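Local atomic coordinates of diaminopimelate decarboxylase (Helicobacter pylori, PDB entry 2QGH), a protein that catalyses the pyridoxal-phosphate-dependent decarboxylation of diaminopimelate to L-lysine, the last step of bacterial lysine biosynthesis. Residues Phe127-Ser132 against Arg151-Ile156; Glu131-Leu136 against Leu185-Trp190; Lys304-Val309 against Pro341-Gly346; Ala311-Phe316 against Val348-Asp353. All blocks are in the same frame, centred on the assembly; numbering follows the deposited sequence.

Interaction 1 (Phe127-Ser132 against Arg151-Ile156); sequences FLNVES and RISIRI
Val130 and Ile154 meet on the apolar face of a parallel strand pair: CG2 of Val130 lies 4.0 Å from CG1 of Ile154, while farther back CB of Leu128 stands 4.4 Å from CG2 of Ile152. The pairing of Leu128 with Ile152, Asn129 with Ser153 and Val130 with Ile154 is fixed by four backbone bonds, Leu128 N to Arg151 O, Ser153 N to Leu128 O, Val130 N to Ser153 O and Arg155 N to Val130 O. On the other face, Ser153 CB sits over the Phe127 ring, 3.6 Å from its centroid and 20° off the normal, a CH-pi contact. Ser153 OG donates to Asn129 OD1 at 3.0 Å and also bonds Ser201 OG, so this buried hydroxyl has two partners. Asn129 ND2, held by Ser108 OG, reaches 3.5 Å from Arg155 CB. Extended from CG to NE, with CG anti to N (chi1 -179°), Arg155 touches pyridoxal phosphate and reaches Glu131. Its NH1 forms a salt bridge with Glu131 OE1, on the syn lone pair, at 3.1 Å, although the carboxylate is turned 57° from the guanidinium plane; His205 O takes NH2, and Gly178 N holds Glu131 OE2. The two strands belong to a beta-alpha-beta crossover of the eight-stranded barrel: strands 105-107 and 197-203 flank the pair, and helices 133-146 and 181-193 cover the Val130 face.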
loop_
_atom_site.group_PDB
_atom_site.type_symbol
_atom_site.label_atom_id
_atom_site.label_comp_id
_atom_site.label_asym_id
_atom_site.label_seq_id
_atom_site.Cartn_x
_atom_site.Cartn_y
_atom_site.Cartn_z
ATOM N N PHE A 127 -9.649 5.728 -27.428
ATOM C CA PHE A 127 -8.429 6.433 -27.766
ATOM C C PHE A 127 -7.396 6.287 -26.679
ATOM O O PHE A 127 -7.721 5.882 -25.556
ATOM C CB PHE A 127 -8.709 7.926 -28.055
ATOM C CG PHE A 127 -9.324 8.702 -26.898
ATOM C CD1 PHE A 127 -8.681 8.795 -25.667
ATOM C CD2 PHE A 127 -10.509 9.407 -27.078
ATOM C CE1 PHE A 127 -9.207 9.582 -24.639
ATOM C CE2 PHE A 127 -11.044 10.198 -26.056
ATOM C CZ PHE A 127 -10.391 10.285 -24.835
ATOM N N LEU A 128 -6.149 6.572 -27.040
ATOM C CA LEU A 128 -5.040 6.535 -26.101
ATOM C C LEU A 128 -4.778 7.989 -25.737
ATOM O O LEU A 128 -4.611 8.834 -26.614
ATOM C CB LEU A 128 -3.789 5.921 -26.740
ATOM C CG LEU A 128 -3.576 4.410 -26.592
ATOM C CD1 LEU A 128 -4.583 3.650 -27.426
ATOM C CD2 LEU A 128 -2.173 4.052 -27.033
ATOM N N ASN A 129 -4.770 8.282 -24.443
ATOM C CA ASN A 129 -4.539 9.639 -23.972
ATOM C C ASN A 129 -3.066 9.732 -23.640
ATOM O O ASN A 129 -2.621 9.229 -22.610
ATOM C CB ASN A 129 -5.407 9.905 -22.746
ATOM C CG ASN A 129 -5.484 11.370 -22.397
ATOM O OD1 ASN A 129 -5.631 12.221 -23.275
ATOM N ND2 ASN A 129 -5.397 11.672 -21.112
ATOM N N VAL A 130 -2.302 10.364 -24.527
ATOM C CA VAL A 130 -0.856 10.456 -24.341
ATOM C C VAL A 130 -0.413 11.603 -23.441
ATOM O O VAL A 130 -0.986 12.695 -23.463
ATOM C CB VAL A 130 -0.130 10.532 -25.705
ATOM C CG1 VAL A 130 -0.909 9.742 -26.739
ATOM C CG2 VAL A 130 0.036 11.951 -26.135
ATOM N N GLU A 131 0.626 11.340 -22.657
ATOM C CA GLU A 131 1.135 12.316 -21.713
ATOM C C GLU A 131 2.515 12.861 -22.074
ATOM O O GLU A 131 3.007 13.776 -21.419
ATOM C CB GLU A 131 1.164 11.689 -20.317
ATOM C CG GLU A 131 -0.102 10.913 -19.964
ATOM C CD GLU A 131 -0.817 11.457 -18.737
ATOM O OE1 GLU A 131 -1.783 10.812 -18.279
ATOM O OE2 GLU A 131 -0.416 12.530 -18.237
ATOM N N SER A 132 3.145 12.300 -23.103
ATOM C CA SER A 132 4.462 12.784 -23.513
ATOM C C SER A 132 4.648 12.691 -25.020
ATOM O O SER A 132 4.011 11.882 -25.684
ATOM C CB SER A 132 5.578 11.998 -22.801
ATOM O OG SER A 132 5.718 10.682 -23.320
ATOM N N ARG A 151 -6.293 6.310 -32.832
ATOM C CA ARG A 151 -7.042 7.459 -32.329
ATOM C C ARG A 151 -6.374 7.870 -31.028
ATOM O O ARG A 151 -6.217 7.055 -30.131
ATOM C CB ARG A 151 -8.507 7.095 -32.039
ATOM C CG ARG A 151 -9.368 6.866 -33.275
ATOM C CD ARG A 151 -10.859 6.795 -32.929
ATOM N NE ARG A 151 -11.209 5.571 -32.218
ATOM C CZ ARG A 151 -11.367 4.382 -32.793
ATOM N NH1 ARG A 151 -11.213 4.247 -34.104
ATOM N NH2 ARG A 151 -11.669 3.322 -32.059
ATOM N N ILE A 152 -5.957 9.124 -30.921
ATOM C CA ILE A 152 -5.324 9.567 -29.689
ATOM C C ILE A 152 -5.924 10.864 -29.175
ATOM O O ILE A 152 -6.569 11.608 -29.909
ATOM C CB ILE A 152 -3.786 9.764 -29.856
ATOM C CG1 ILE A 152 -3.499 10.869 -30.869
ATOM C CG2 ILE A 152 -3.123 8.468 -30.288
ATOM C CD1 ILE A 152 -3.123 12.175 -30.232
ATOM N N SER A 153 -5.725 11.103 -27.889
ATOM C CA SER A 153 -6.181 12.314 -27.229
ATOM C C SER A 153 -4.905 12.829 -26.578
ATOM O O SER A 153 -3.983 12.058 -26.344
ATOM C CB SER A 153 -7.224 11.981 -26.160
ATOM O OG SER A 153 -7.554 13.122 -25.380
ATOM N N ILE A 154 -4.823 14.119 -26.303
ATOM C CA ILE A 154 -3.623 14.623 -25.664
ATOM C C ILE A 154 -3.995 15.332 -24.386
ATOM O O ILE A 154 -4.855 16.202 -24.375
ATOM C CB ILE A 154 -2.823 15.563 -26.603
ATOM C CG1 ILE A 154 -2.283 14.753 -27.785
ATOM C CG2 ILE A 154 -1.660 16.190 -25.854
ATOM C CD1 ILE A 154 -1.359 15.516 -28.719
ATOM N N ARG A 155 -3.348 14.929 -23.300
ATOM C CA ARG A 155 -3.599 15.516 -21.992
ATOM C C ARG A 155 -2.747 16.759 -21.791
ATOM O O ARG A 155 -1.524 16.699 -21.888
ATOM C CB ARG A 155 -3.283 14.498 -20.892
ATOM C CG ARG A 155 -3.528 15.014 -19.489
ATOM C CD ARG A 155 -3.318 13.932 -18.436
ATOM N NE ARG A 155 -3.632 14.429 -17.100
ATOM C CZ ARG A 155 -3.585 13.700 -15.987
ATOM N NH1 ARG A 155 -3.240 12.417 -16.031
ATOM N NH2 ARG A 155 -3.884 14.261 -14.820
ATOM N N ILE A 156 -3.384 17.893 -21.521
ATOM C CA ILE A 156 -2.607 19.099 -21.303
ATOM C C ILE A 156 -2.612 19.479 -19.834
ATOM O O ILE A 156 -3.590 19.262 -19.118
ATOM C CB ILE A 156 -3.120 20.312 -22.142
ATOM C CG1 ILE A 156 -4.326 20.965 -21.471
ATOM C CG2 ILE A 156 -3.470 19.865 -23.560
ATOM C CD1 ILE A 156 -5.541 20.081 -21.407
#

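Interaction 2 (Glu131-Leu136 against Leu185-Trp190)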
loop_
_atom_site.group_PDB
_atom_site.type_symbol
_atom_site.label_atom_id
_atom_site.label_comp_id
_atom_site.label_asym_id
_atom_site.label_seq_id
_atom_site.Cartn_x
_atom_site.Cartn_y
_atom_site.Cartn_z
ATOM N N GLU A 131 0.626 11.340 -22.657
ATOM C CA GLU A 131 1.135 12.316 -21.713
ATOM C C GLU A 131 2.515 12.861 -22.074
ATOM O O GLU A 131 3.007 13.776 -21.419
ATOM C CB GLU A 131 1.164 11.689 -20.317
ATOM C CG GLU A 131 -0.102 10.913 -19.964
ATOM C CD GLU A 131 -0.817 11.457 -18.737
ATOM O OE1 GLU A 131 -1.783 10.812 -18.279
ATOM O OE2 GLU A 131 -0.416 12.530 -18.237
ATOM N N SER A 132 3.145 12.300 -23.103
ATOM C CA SER A 132 4.462 12.784 -23.513
ATOM C C SER A 132 4.648 12.691 -25.020
ATOM O O SER A 132 4.011 11.882 -25.684
ATOM C CB SER A 132 5.578 11.998 -22.801
ATOM O OG SER A 132 5.718 10.682 -23.320
ATOM N N PHE A 133 5.526 13.525 -25.564
ATOM C CA PHE A 133 5.779 13.501 -26.993
ATOM C C PHE A 133 6.447 12.178 -27.368
ATOM O O PHE A 133 6.176 11.628 -28.432
ATOM C CB PHE A 133 6.667 14.687 -27.391
ATOM C CG PHE A 133 6.482 15.148 -28.819
ATOM C CD1 PHE A 133 6.849 16.438 -29.195
ATOM C CD2 PHE A 133 5.929 14.307 -29.783
ATOM C CE1 PHE A 133 6.661 16.887 -30.509
ATOM C CE2 PHE A 133 5.739 14.748 -31.099
ATOM C CZ PHE A 133 6.104 16.038 -31.458
ATOM N N MET A 134 7.305 11.663 -26.487
ATOM C CA MET A 134 7.988 10.398 -26.748
ATOM C C MET A 134 6.985 9.244 -26.754
ATOM O O MET A 134 7.190 8.240 -27.427
ATOM C CB MET A 134 9.088 10.139 -25.704
ATOM C CG MET A 134 10.021 8.975 -26.078
ATOM S SD MET A 134 11.373 8.618 -24.902
ATOM C CE MET A 134 12.377 10.151 -25.072
ATOM N N GLU A 135 5.898 9.384 -26.000
ATOM C CA GLU A 135 4.865 8.352 -25.970
ATOM C C GLU A 135 4.144 8.374 -27.315
ATOM O O GLU A 135 3.817 7.336 -27.875
ATOM C CB GLU A 135 3.841 8.630 -24.864
ATOM C CG GLU A 135 2.880 7.471 -24.605
ATOM C CD GLU A 135 1.555 7.923 -24.000
ATOM O OE1 GLU A 135 1.556 8.897 -23.215
ATOM O OE2 GLU A 135 0.512 7.292 -24.299
ATOM N N LEU A 136 3.884 9.575 -27.817
ATOM C CA LEU A 136 3.200 9.752 -29.087
ATOM C C LEU A 136 3.993 9.109 -30.226
ATOM O O LEU A 136 3.421 8.470 -31.108
ATOM C CB LEU A 136 3.003 11.244 -29.369
ATOM C CG LEU A 136 2.043 11.629 -30.499
ATOM C CD1 LEU A 136 0.605 11.311 -30.097
ATOM C CD2 LEU A 136 2.187 13.115 -30.802
ATOM N N LEU A 185 0.489 21.895 -28.605
ATOM C CA LEU A 185 0.195 22.392 -29.941
ATOM C C LEU A 185 1.094 21.690 -30.938
ATOM O O LEU A 185 0.650 21.276 -32.004
ATOM C CB LEU A 185 0.419 23.904 -30.016
ATOM C CG LEU A 185 -0.655 24.762 -29.334
ATOM C CD1 LEU A 185 -0.200 26.210 -29.253
ATOM C CD2 LEU A 185 -1.958 24.650 -30.110
ATOM N N GLU A 186 2.360 21.546 -30.576
ATOM C CA GLU A 186 3.321 20.896 -31.447
ATOM C C GLU A 186 2.990 19.412 -31.614
ATOM O O GLU A 186 2.997 18.888 -32.728
ATOM C CB GLU A 186 4.732 21.073 -30.881
ATOM C CG GLU A 186 5.824 20.571 -31.805
ATOM C CD GLU A 186 7.217 20.759 -31.234
ATOM O OE1 GLU A 186 8.181 20.281 -31.871
ATOM O OE2 GLU A 186 7.348 21.381 -30.151
ATOM N N MET A 187 2.692 18.742 -30.504
ATOM C CA MET A 187 2.357 17.321 -30.535
ATOM C C MET A 187 1.137 17.064 -31.424
ATOM O O MET A 187 1.112 16.114 -32.210
ATOM C CB MET A 187 2.095 16.812 -29.111
ATOM C CG MET A 187 3.358 16.583 -28.290
ATOM S SD MET A 187 3.063 16.268 -26.531
ATOM C CE MET A 187 2.405 14.566 -26.595
ATOM N N PHE A 188 0.132 17.920 -31.300
ATOM C CA PHE A 188 -1.076 17.783 -32.099
ATOM C C PHE A 188 -0.775 17.885 -33.592
ATOM O O PHE A 188 -1.209 17.044 -34.382
ATOM C CB PHE A 188 -2.091 18.861 -31.712
ATOM C CG PHE A 188 -3.150 18.387 -30.763
ATOM C CD1 PHE A 188 -3.182 18.845 -29.448
ATOM C CD2 PHE A 188 -4.132 17.497 -31.188
ATOM C CE1 PHE A 188 -4.181 18.425 -28.572
ATOM C CE2 PHE A 188 -5.136 17.069 -30.320
ATOM C CZ PHE A 188 -5.162 17.533 -29.013
ATOM N N LEU A 189 -0.046 18.925 -33.978
ATOM C CA LEU A 189 0.300 19.115 -35.381
ATOM C C LEU A 189 1.010 17.863 -35.874
ATOM O O LEU A 189 0.788 17.407 -36.993
ATOM C CB LEU A 189 1.207 20.341 -35.543
ATOM C CG LEU A 189 0.553 21.666 -35.139
ATOM C CD1 LEU A 189 1.563 22.802 -35.196
ATOM C CD2 LEU A 189 -0.623 21.939 -36.064
ATOM N N TRP A 190 1.845 17.302 -35.004
ATOM C CA TRP A 190 2.613 16.107 -35.313
ATOM C C TRP A 190 1.727 14.893 -35.572
ATOM O O TRP A 190 1.999 14.098 -36.474
ATOM C CB TRP A 190 3.552 15.797 -34.162
ATOM C CG TRP A 190 4.810 15.166 -34.594
ATOM C CD1 TRP A 190 5.937 15.803 -35.035
ATOM C CD2 TRP A 190 5.094 13.769 -34.628
ATOM N NE1 TRP A 190 6.912 14.882 -35.337
ATOM C CE2 TRP A 190 6.421 13.625 -35.096
ATOM C CE3 TRP A 190 4.361 12.624 -34.308
ATOM C CZ2 TRP A 190 7.030 12.380 -35.248
ATOM C CZ3 TRP A 190 4.962 11.388 -34.457
ATOM C CH2 TRP A 190 6.289 11.276 -34.923
#
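Ser132 O is touched by the methyl of Met187, with CE 3.3 Å away, just where helix 133-146 begins. Ser132 is the N-cap: its OG accepts Glu135 N at 3.0 Å, and Glu135 OE1 in turn accepts Glu131 N at 2.7 Å, tying the residue ahead of the cap to the first turn. Next comes Phe133, whose CG stands anti to its N (chi1 -153°), which extends the ring toward helix 181-193. Met187 CG lies over one ring face, 3.6 Å from the centroid, in a CH-pi contact, and SD adds a more oblique Met-aromatic approach. These two helices are neighbours on the outside of the barrel, each following a strand of the adjacent pair 127-130 and 150-155, and the Phe133 ring bridges them. Its edge points at the face of Trp190 in a T-shaped stack: the planes are 86° apart, and Phe133 CZ comes within 3.5 Å of Trp190 CG. Glu186 approaches another part of the ring edge, its OE1 4.0 Å from Phe133 CE1. Nearly one turn further on, Leu136 puts CD2 3.5 Å from Met187 O and 4.2 Å from Trp190 CE3, while its side chain also packs on Ile152 and Leu197 of the barrel strands.

Interaction 3 (Lys304-Val309 against Pro341-Gly346); sequences KRFVIV and PCDVVG
Arg305 lays its guanidinium over Cys342, whose CB sits beneath one face, 3.6 Å from Arg305 NE, at one end of a parallel strand pair in the mixed beta sheet that forms the second domain of this two-domain decarboxylase. The bend at chi3 (72°) folds the arginine back so that its flat end covers the cysteine; Glu298 then forms a salt bridge with NH1, and Leu361 O accepts from NH2. Cys342 SG meets Val307 on the same side of the sheet, 3.6 Å from CG2. The other side carries Phe306, Asp343, Ile308 and Val345. Phe306 and Asp343 run side by side in the same direction, ring and carboxylate planes 87° apart, and the touching atoms are Phe306 CD2 and Asp343 CB at 4.0 Å. Val345 addresses the same ring at its edge, with CG1 4.3 Å from Phe306 CD2, and its other branch, CG2, crosses Ile308 obliquely at 3.7 Å from CG1. Val110, Asn175 and Lys176 of the second subunit pack on this face. Strands 289-299 and 354-361 bond antiparallel to the outer edges of the pair, which places it inside the sheet, and Asp358 N of the latter strand holds Asp343 OD2. Asp343 N bonds Arg305 O at 3.0 Å; Val307 N to Asp343 O and Val345 N to Val307 O are 2.9 Å each. The ladder finishes with Val309 N, 2.7 Å from Val345 O and almost in line with that carbonyl bond.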
loop_
_atom_site.group_PDB
_atom_site.type_symbol
_atom_site.label_atom_id
_atom_site.label_comp_id
_atom_site.label_asym_id
_atom_site.label_seq_id
_atom_site.Cartn_x
_atom_site.Cartn_y
_atom_site.Cartn_z
ATOM N N LYS A 304 -4.832 7.302 27.492
ATOM C CA LYS A 304 -5.550 7.242 26.220
ATOM C C LYS A 304 -6.219 5.886 26.029
ATOM O O LYS A 304 -5.768 4.882 26.574
ATOM C CB LYS A 304 -4.590 7.510 25.050
ATOM C CG LYS A 304 -3.694 8.743 25.237
ATOM C CD LYS A 304 -4.495 10.023 25.548
ATOM C CE LYS A 304 -5.336 10.487 24.358
ATOM N NZ LYS A 304 -6.133 11.719 24.648
ATOM N N ARG A 305 -7.307 5.864 25.263
ATOM C CA ARG A 305 -8.017 4.621 24.997
ATOM C C ARG A 305 -7.760 4.173 23.575
ATOM O O ARG A 305 -7.779 4.983 22.642
ATOM C CB ARG A 305 -9.537 4.764 25.200
ATOM C CG ARG A 305 -10.310 3.570 24.621
ATOM C CD ARG A 305 -11.711 3.390 25.189
ATOM N NE ARG A 305 -12.649 4.400 24.724
ATOM C CZ ARG A 305 -13.735 4.143 24.001
ATOM N NH1 ARG A 305 -14.030 2.899 23.647
ATOM N NH2 ARG A 305 -14.535 5.138 23.636
ATOM N N PHE A 306 -7.520 2.877 23.416
ATOM C CA PHE A 306 -7.274 2.309 22.107
ATOM C C PHE A 306 -8.301 1.231 21.791
ATOM O O PHE A 306 -8.483 0.283 22.562
ATOM C CB PHE A 306 -5.869 1.707 22.033
ATOM C CG PHE A 306 -4.759 2.717 22.143
ATOM C CD1 PHE A 306 -4.202 3.030 23.376
ATOM C CD2 PHE A 306 -4.247 3.332 21.005
ATOM C CE1 PHE A 306 -3.143 3.939 23.474
ATOM C CE2 PHE A 306 -3.192 4.239 21.092
ATOM C CZ PHE A 306 -2.638 4.542 22.329
ATOM N N VAL A 307 -8.980 1.388 20.661
ATOM C CA VAL A 307 -9.965 0.413 20.221
ATOM C C VAL A 307 -9.333 -0.389 19.081
ATOM O O VAL A 307 -9.264 0.076 17.943
ATOM C CB VAL A 307 -11.252 1.104 19.729
ATOM C CG1 VAL A 307 -12.161 0.087 19.025
ATOM C CG2 VAL A 307 -11.980 1.742 20.917
ATOM N N ILE A 308 -8.869 -1.594 19.408
ATOM C CA ILE A 308 -8.217 -2.482 18.453
ATOM C C ILE A 308 -9.226 -3.280 17.647
ATOM O O ILE A 308 -9.999 -4.075 18.187
ATOM C CB ILE A 308 -7.245 -3.439 19.185
ATOM C CG1 ILE A 308 -6.177 -2.615 19.903
ATOM C CG2 ILE A 308 -6.581 -4.378 18.207
ATOM C CD1 ILE A 308 -5.557 -3.321 21.093
ATOM N N VAL A 309 -9.184 -3.063 16.337
ATOM C CA VAL A 309 -10.089 -3.694 15.397
ATOM C C VAL A 309 -9.328 -4.682 14.496
ATOM O O VAL A 309 -8.106 -4.592 14.379
ATOM C CB VAL A 309 -10.794 -2.565 14.617
ATOM C CG1 VAL A 309 -10.729 -2.799 13.121
ATOM C CG2 VAL A 309 -12.220 -2.421 15.123
ATOM N N PRO A 341 -13.233 9.607 24.098
ATOM C CA PRO A 341 -12.220 9.713 23.043
ATOM C C PRO A 341 -11.365 8.446 22.938
ATOM O O PRO A 341 -10.955 7.882 23.956
ATOM C CB PRO A 341 -11.413 10.940 23.464
ATOM C CG PRO A 341 -11.526 10.929 24.961
ATOM C CD PRO A 341 -12.982 10.589 25.169
ATOM N N CYS A 342 -11.097 8.008 21.706
ATOM C CA CYS A 342 -10.299 6.803 21.475
ATOM C C CYS A 342 -9.718 6.735 20.068
ATOM O O CYS A 342 -10.300 7.261 19.122
ATOM C CB CYS A 342 -11.159 5.559 21.684
ATOM S SG CYS A 342 -12.373 5.299 20.366
ATOM N N ASP A 343 -8.569 6.077 19.942
ATOM C CA ASP A 343 -7.918 5.883 18.651
ATOM C C ASP A 343 -8.352 4.521 18.132
ATOM O O ASP A 343 -8.149 3.509 18.798
ATOM C CB ASP A 343 -6.395 5.891 18.792
ATOM C CG ASP A 343 -5.837 7.277 18.998
ATOM O OD1 ASP A 343 -4.597 7.423 18.959
ATOM O OD2 ASP A 343 -6.632 8.218 19.197
ATOM N N VAL A 344 -8.964 4.495 16.956
ATOM C CA VAL A 344 -9.408 3.241 16.354
ATOM C C VAL A 344 -8.214 2.718 15.553
ATOM O O VAL A 344 -7.800 3.334 14.571
ATOM C CB VAL A 344 -10.617 3.488 15.444
ATOM C CG1 VAL A 344 -11.214 2.169 14.982
ATOM C CG2 VAL A 344 -11.655 4.313 16.203
ATOM N N VAL A 345 -7.657 1.590 15.991
ATOM C CA VAL A 345 -6.475 1.021 15.354
ATOM C C VAL A 345 -6.612 -0.417 14.877
ATOM O O VAL A 345 -7.461 -1.173 15.356
ATOM C CB VAL A 345 -5.259 1.099 16.306
ATOM C CG1 VAL A 345 -5.118 2.516 16.853
ATOM C CG2 VAL A 345 -5.421 0.106 17.450
ATOM N N GLY A 346 -5.755 -0.784 13.929
ATOM C CA GLY A 346 -5.766 -2.127 13.384
ATOM C C GLY A 346 -4.702 -3.016 14.010
ATOM O O GLY A 346 -4.047 -2.626 14.978
#

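Interaction 4 (Ala311-Phe316 against Val348-Asp353); sequences AGMNDF and VCESSD. With LYS (lysine), chain C.
The carboxylate of Asp353 receives Met313 N from above its plane: the amide is 2.8 Å from OD1 but 42° out of the plane. Met313 CB lies 3.6 Å from the same oxygen. Glu350, the other carboxylate of segment 348-353, has OE1 4.0 Å from Met313 SD, while OE2 points to the bound lysine. At the amide of Asn314, OD1 stands 4.0 Å from Val348 CG1, and ND2 is held by Ser384 O. Met313 is the side chain that meets Asp353, Val348, Ser352 and Glu350. Its CG lies between the backbone N and the carbonyl carbon (chi1 65°), and from there the chain runs across Val348 at about a right angle, with CG 3.4 Å from Val348 CG2, a tight carbon contact. SD passes 3.6 Å from Ser352 OG, and the chain then bends at chi3 to bring CE near the same hydroxyl. Within the type I turn from Glu350 to Asp353, Asp353 meets the loop after strand 306-309 and Glu350 meets the ligand. The lysine occupies a pocket shared between subunits: Arg282, Arg318 and Tyr322 of the second subunit also bond it, and that Tyr322 bonds Glu350 OE1, with Tyr386 of Glu350's own chain on OE2. Glu350 OE2 accepts the alpha-amino N of lysine at a short 2.5 Å, its exact length uncertain, whereas Cys349 touches pyridoxal phosphate, packs on Lys66 of the second subunit and lies near the lysine NZ end. This chemistry is consistent with Glu350 reading the amino group distant from the cofactor, in an active site completed by both chains.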
loop_
_atom_site.group_PDB
_atom_site.type_symbol
_atom_site.label_atom_id
_atom_site.label_comp_id
_atom_site.label_asym_id
_atom_site.label_seq_id
_atom_site.Cartn_x
_atom_site.Cartn_y
_atom_site.Cartn_z
ATOM N N ALA A 311 -9.282 -5.039 11.163
ATOM C CA ALA A 311 -8.918 -4.576 9.818
ATOM C C ALA A 311 -7.689 -3.687 10.027
ATOM O O ALA A 311 -7.517 -3.121 11.101
ATOM C CB ALA A 311 -10.053 -3.766 9.190
ATOM N N GLY A 312 -6.832 -3.569 9.020
ATOM C CA GLY A 312 -5.649 -2.751 9.191
ATOM C C GLY A 312 -5.290 -1.918 7.980
ATOM O O GLY A 312 -5.971 -1.954 6.955
ATOM N N MET A 313 -4.199 -1.175 8.095
ATOM C CA MET A 313 -3.742 -0.321 7.012
ATOM C C MET A 313 -3.513 -1.091 5.712
ATOM O O MET A 313 -3.651 -0.528 4.626
ATOM C CB MET A 313 -2.464 0.398 7.428
ATOM C CG MET A 313 -1.286 -0.533 7.667
ATOM S SD MET A 313 0.163 0.429 8.096
ATOM C CE MET A 313 0.549 1.226 6.495
ATOM N N ASN A 314 -3.165 -2.373 5.806
ATOM C CA ASN A 314 -2.962 -3.151 4.588
ATOM C C ASN A 314 -4.287 -3.250 3.829
ATOM O O ASN A 314 -4.299 -3.306 2.601
ATOM C CB ASN A 314 -2.443 -4.563 4.896
ATOM C CG ASN A 314 -3.494 -5.448 5.525
ATOM O OD1 ASN A 314 -3.881 -5.246 6.672
ATOM N ND2 ASN A 314 -3.968 -6.433 4.775
ATOM N N ASP A 315 -5.398 -3.259 4.560
ATOM C CA ASP A 315 -6.725 -3.349 3.945
ATOM C C ASP A 315 -7.230 -1.987 3.489
ATOM O O ASP A 315 -7.928 -1.873 2.486
ATOM C CB ASP A 315 -7.761 -3.902 4.928
ATOM C CG ASP A 315 -7.341 -5.205 5.568
ATOM O OD1 ASP A 315 -7.092 -6.188 4.837
ATOM O OD2 ASP A 315 -7.281 -5.241 6.815
ATOM N N PHE A 316 -6.890 -0.955 4.248
ATOM C CA PHE A 316 -7.348 0.393 3.940
ATOM C C PHE A 316 -6.195 1.345 4.173
ATOM O O PHE A 316 -5.867 1.683 5.310
ATOM C CB PHE A 316 -8.540 0.741 4.838
ATOM C CG PHE A 316 -9.159 2.068 4.540
ATOM C CD1 PHE A 316 -9.593 2.376 3.249
ATOM C CD2 PHE A 316 -9.307 3.019 5.546
ATOM C CE1 PHE A 316 -10.165 3.616 2.964
ATOM C CE2 PHE A 316 -9.880 4.267 5.272
ATOM C CZ PHE A 316 -10.308 4.566 3.979
ATOM N N VAL A 348 -1.819 -4.168 12.508
ATOM C CA VAL A 348 -0.459 -4.112 11.990
ATOM C C VAL A 348 0.533 -3.344 12.852
ATOM O O VAL A 348 0.217 -2.318 13.452
ATOM C CB VAL A 348 -0.434 -3.655 10.494
ATOM C CG1 VAL A 348 -1.772 -4.008 9.828
ATOM C CG2 VAL A 348 -0.104 -2.206 10.362
ATOM N N CYS A 349 1.733 -3.908 12.925
ATOM C CA CYS A 349 2.856 -3.420 13.721
ATOM C C CYS A 349 3.338 -1.974 13.595
ATOM O O CYS A 349 4.324 -1.607 14.228
ATOM C CB CYS A 349 4.043 -4.358 13.479
ATOM S SG CYS A 349 4.367 -4.652 11.714
ATOM N N GLU A 350 2.652 -1.155 12.806
ATOM C CA GLU A 350 3.055 0.240 12.604
ATOM C C GLU A 350 2.150 1.281 13.229
ATOM O O GLU A 350 0.944 1.076 13.337
ATOM C CB GLU A 350 3.123 0.546 11.124
ATOM C CG GLU A 350 4.469 0.421 10.541
ATOM C CD GLU A 350 4.407 0.486 9.047
ATOM O OE1 GLU A 350 3.969 1.527 8.515
ATOM O OE2 GLU A 350 4.786 -0.516 8.415
ATOM N N SER A 351 2.734 2.419 13.596
ATOM C CA SER A 351 1.973 3.512 14.196
ATOM C C SER A 351 1.010 4.135 13.190
ATOM O O SER A 351 -0.034 4.661 13.569
ATOM C CB SER A 351 2.912 4.592 14.737
ATOM O OG SER A 351 3.543 4.168 15.931
ATOM N N SER A 352 1.361 4.080 11.909
ATOM C CA SER A 352 0.498 4.629 10.875
ATOM C C SER A 352 -0.780 3.815 10.798
ATOM O O SER A 352 -1.761 4.231 10.176
ATOM C CB SER A 352 1.211 4.611 9.528
ATOM O OG SER A 352 1.860 3.371 9.313
ATOM N N ASP A 353 -0.780 2.653 11.446
ATOM C CA ASP A 353 -1.957 1.808 11.422
ATOM C C ASP A 353 -3.020 2.134 12.464
ATOM O O ASP A 353 -3.240 1.376 13.413
ATOM C CB ASP A 353 -1.574 0.336 11.548
ATOM C CG ASP A 353 -2.783 -0.562 11.572
ATOM O OD1 ASP A 353 -3.668 -0.369 10.711
ATOM O OD2 ASP A 353 -2.858 -1.451 12.444
HETATM N N LYS C . 6.999 -0.254 7.204
HETATM C CA LYS C . 7.965 0.697 7.836
HETATM C C LYS C . 8.990 1.178 6.809
HETATM O O LYS C . 8.751 0.933 5.609
HETATM C CB LYS C . 8.672 0.013 9.021
HETATM C CG LYS C . 7.729 -0.329 10.165
HETATM C CD LYS C . 8.337 -1.307 11.153
HETATM C CE LYS C . 7.346 -1.589 12.281
HETATM N NZ LYS C . 7.765 -2.674 13.231
HETATM O OXT LYS C . 10.008 1.788 7.204
#

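Interactions 1 and 2 lie together in the barrel, sharing Glu131 and Ser132; Val130 and Ile154 of the first pack on Met187 of the second, so one is buried sheet and the other a partly exposed helix layer over it. Interactions 3 and 4, centres about 12 Å apart, belong to the other domain, where the loops of interaction 4 continue from the strands of interaction 3. Both strand pairs have four backbone bonds; interaction 1 adds polar side-chain bonds and a salt bridge, interaction 3 mostly apolar packing. Interaction 2 rests mainly on aromatic, methionine and leucine packing, without hydrogen bonds between its segments; buried interaction 4 has one, plus the bound lysine. All four touch the second subunit.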